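Local coordinates for beta-N-acetylglucosaminidase-like protein Glycoside hydrolase family 20 (Flavobacterium johnsoniae, PDB 6YHH) that probably removes terminal N-acetylglucosamine units from chitin-derived oligosaccharides as a family 20 beta-N-acetylhexosaminidase, at residues Q158-D161 / V162-N166. Sequence-based numbering, arbitrary orientation.
Sequences QPVD and VVKRN
Asp161 and Arg165, one turn apart at the start of a helix, form an i to i+4 salt bridge, with Asp161 OD2 3.2 Å from Arg165 NH2, an instance of the spacing by which one helical turn brings oppositely charged side chains to the same face. The carboxylate oxygen meets the edge of the guanidinium near its plane, but the two planes stand 61° apart and the hydrogen bond within the pair is weak. Both side chains place CG between the backbone N and the carbonyl carbon (chi1 60° and 62°), which lays them side by side. Arg165 NE makes a second salt bridge, to Asp461, and an alanine at Asp161 would probably leave NH2 without its carboxylate mate and the guanidinium less firmly held.

Backbone bonds wind the first turn. Pro159, the N-cap residue, offers its carbonyl oxygen to Val163 N at 3.2 Å and, weakly, to Val162 N; Lys164 N reaches Val160 O at 2.9 Å, and Arg165 N binds Asp161 O.

Van der Waals contacts line the flanks. Val162 CG2 rests 3.9 Å from Pro159 CD, while its CG1 lies against Gln158 CB. Beside that methyl sits Gln158 OE1, a buried oxygen that lacks a polar partner; the amide's NE2 is held chiefly by His156 O. The Lys164 chain, extended beyond CG, runs alongside Val160, with Lys164 CE 3.7 Å from Val160 CG1.

The turn opens helix 160-172, the crossover between strands 146-152 and 177-184 in the family's TIM-barrel catalytic domain. Val160 and Val163 pack on helix 210-222, Val162 on Phe460 of helix 460-464, and Asp161 meets Asp161 of the second subunit.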
ATOM      1  N   GLN A 158      12.519  -4.070   1.688  1.00  7.83           N
ATOM      2  CA  GLN A 158      11.147  -3.797   2.102  1.00  8.27           C
ATOM      3  C   GLN A 158      11.068  -2.344   2.603  1.00  8.70           C
ATOM      4  O   GLN A 158      11.589  -2.012   3.688  1.00  8.28           O
ATOM      5  CB  GLN A 158      10.695  -4.731   3.174  1.00  8.85           C
ATOM      6  CG  GLN A 158      10.908  -6.206   2.854  1.00  8.74           C
ATOM      7  CD  GLN A 158      10.047  -6.667   1.692  1.00  8.40           C
ATOM      8  OE1 GLN A 158       8.950  -6.230   1.508  1.00  8.21           O
ATOM      9  NE2 GLN A 158      10.614  -7.546   0.903  1.00  8.67           N
ATOM     10  N   PRO A 159      10.407  -1.491   1.837  1.00  8.25           N
ATOM     11  CA  PRO A 159      10.376  -0.053   2.193  1.00  8.70           C
ATOM     12  C   PRO A 159       9.693   0.221   3.565  1.00  9.32           C
ATOM     13  O   PRO A 159       9.015  -0.622   4.153  1.00  8.31           O
ATOM     14  CB  PRO A 159       9.557   0.568   1.063  1.00  8.78           C
ATOM     15  CG  PRO A 159       9.891  -0.259  -0.092  1.00  9.81           C
ATOM     16  CD  PRO A 159       9.778  -1.677   0.525  1.00  9.92           C
ATOM     17  N   VAL A 160       9.914   1.466   4.014  1.00  8.78           N
ATOM     18  CA  VAL A 160       9.380   1.925   5.285  1.00  8.45           C
ATOM     19  C   VAL A 160       7.937   1.566   5.446  1.00  8.29           C
ATOM     20  O   VAL A 160       7.523   1.130   6.556  1.00  9.08           O
ATOM     21  CB  VAL A 160       9.617   3.432   5.433  1.00  8.88           C
ATOM     22  CG1 VAL A 160       8.769   3.997   6.545  1.00  9.13           C
ATOM     23  CG2 VAL A 160      11.088   3.719   5.588  1.00  8.94           C
ATOM     24  N   ASP A 161       7.094   1.729   4.403  1.00  8.34           N
ATOM     25  CA  ASP A 161       5.665   1.435   4.570  1.00  9.18           C
ATOM     26  C   ASP A 161       5.382  -0.031   4.942  1.00  9.02           C
ATOM     27  O   ASP A 161       4.441  -0.336   5.685  1.00  8.78           O
ATOM     28  CB  ASP A 161       4.812   1.853   3.358  1.00  9.96           C
ATOM     29  CG  ASP A 161       5.216   1.159   2.066  1.00 11.99           C
ATOM     30  OD1 ASP A 161       6.328   1.247   1.684  1.00 14.20           O
ATOM     31  OD2 ASP A 161       4.329   0.584   1.436  1.00 16.22           O
ATOM     32  N   VAL A 162       6.167  -0.937   4.355  1.00  8.77           N
ATOM     33  CA  VAL A 162       5.993  -2.356   4.660  1.00  8.47           C
ATOM     34  C   VAL A 162       6.331  -2.615   6.109  1.00  7.59           C
ATOM     35  O   VAL A 162       5.594  -3.330   6.830  1.00  6.98           O
ATOM     36  CB  VAL A 162       6.925  -3.229   3.808  1.00  8.60           C
ATOM     37  CG1 VAL A 162       6.773  -4.699   4.167  1.00  8.92           C
ATOM     38  CG2 VAL A 162       6.617  -3.065   2.285  1.00 10.93           C
ATOM     39  N   VAL A 163       7.421  -2.020   6.590  1.00  7.26           N
ATOM     40  CA  VAL A 163       7.884  -2.242   7.961  1.00  7.30           C
ATOM     41  C   VAL A 163       6.824  -1.704   8.932  1.00  7.81           C
ATOM     42  O   VAL A 163       6.433  -2.402   9.898  1.00  8.64           O
ATOM     43  CB  VAL A 163       9.240  -1.536   8.174  1.00  7.02           C
ATOM     44  CG1 VAL A 163       9.641  -1.594   9.648  1.00  7.83           C
ATOM     45  CG2 VAL A 163      10.310  -2.148   7.284  1.00  7.55           C
ATOM     46  N   LYS A 164       6.326  -0.488   8.688  1.00  8.27           N
ATOM     47  CA  LYS A 164       5.361   0.122   9.569  1.00  7.97           C
ATOM     48  C   LYS A 164       4.076  -0.705   9.678  1.00  7.90           C
ATOM     49  O   LYS A 164       3.602  -0.983  10.793  1.00  8.45           O
ATOM     50  CB  LYS A 164       5.032   1.558   9.180  1.00  8.12           C
ATOM     51  CG  LYS A 164       6.137   2.556   9.460  1.00  9.16           C
ATOM     52  CD  LYS A 164       5.737   3.938   9.043  1.00 10.38           C
ATOM     53  CE  LYS A 164       6.724   4.971   9.484  1.00 11.32           C
ATOM     54  NZ  LYS A 164       6.257   6.400   9.261  1.00 12.39           N
ATOM     55  N   ARG A 165       3.497  -1.122   8.554  1.00  8.14           N
ATOM     56  CA  ARG A 165       2.221  -1.822   8.689  1.00  8.72           C
ATOM     57  C   ARG A 165       2.440  -3.163   9.351  1.00  8.76           C
ATOM     58  O   ARG A 165       1.508  -3.731  10.025  1.00  9.39           O
ATOM     59  CB  ARG A 165       1.469  -1.975   7.387  1.00  9.39           C
ATOM     60  CG  ARG A 165       2.135  -2.785   6.290  1.00  9.66           C
ATOM     61  CD  ARG A 165       1.324  -2.797   5.017  1.00  9.96           C
ATOM     62  NE  ARG A 165       1.895  -3.625   3.978  1.00 10.15           N
ATOM     63  CZ  ARG A 165       2.584  -3.185   2.912  1.00 11.59           C
ATOM     64  NH1 ARG A 165       3.093  -4.022   2.052  1.00 11.61           N
ATOM     65  NH2 ARG A 165       2.775  -1.871   2.732  1.00 12.01           N
ATOM     66  N   ASN A 166       3.569  -3.798   9.093  1.00  8.85           N
ATOM     67  CA  ASN A 166       3.825  -5.077   9.760  1.00  8.21           C
ATOM     68  C   ASN A 166       4.011  -4.912  11.290  1.00  8.23           C
ATOM     69  O   ASN A 166       3.642  -5.796  12.020  1.00  8.10           O
ATOM     70  CB  ASN A 166       4.955  -5.806   9.053  1.00  8.67           C
ATOM     71  CG  ASN A 166       4.427  -6.552   7.843  1.00  9.19           C
ATOM     72  OD1 ASN A 166       4.326  -6.002   6.679  1.00 11.15           O
ATOM     73  ND2 ASN A 166       4.025  -7.753   8.087  1.00  7.85           N
TER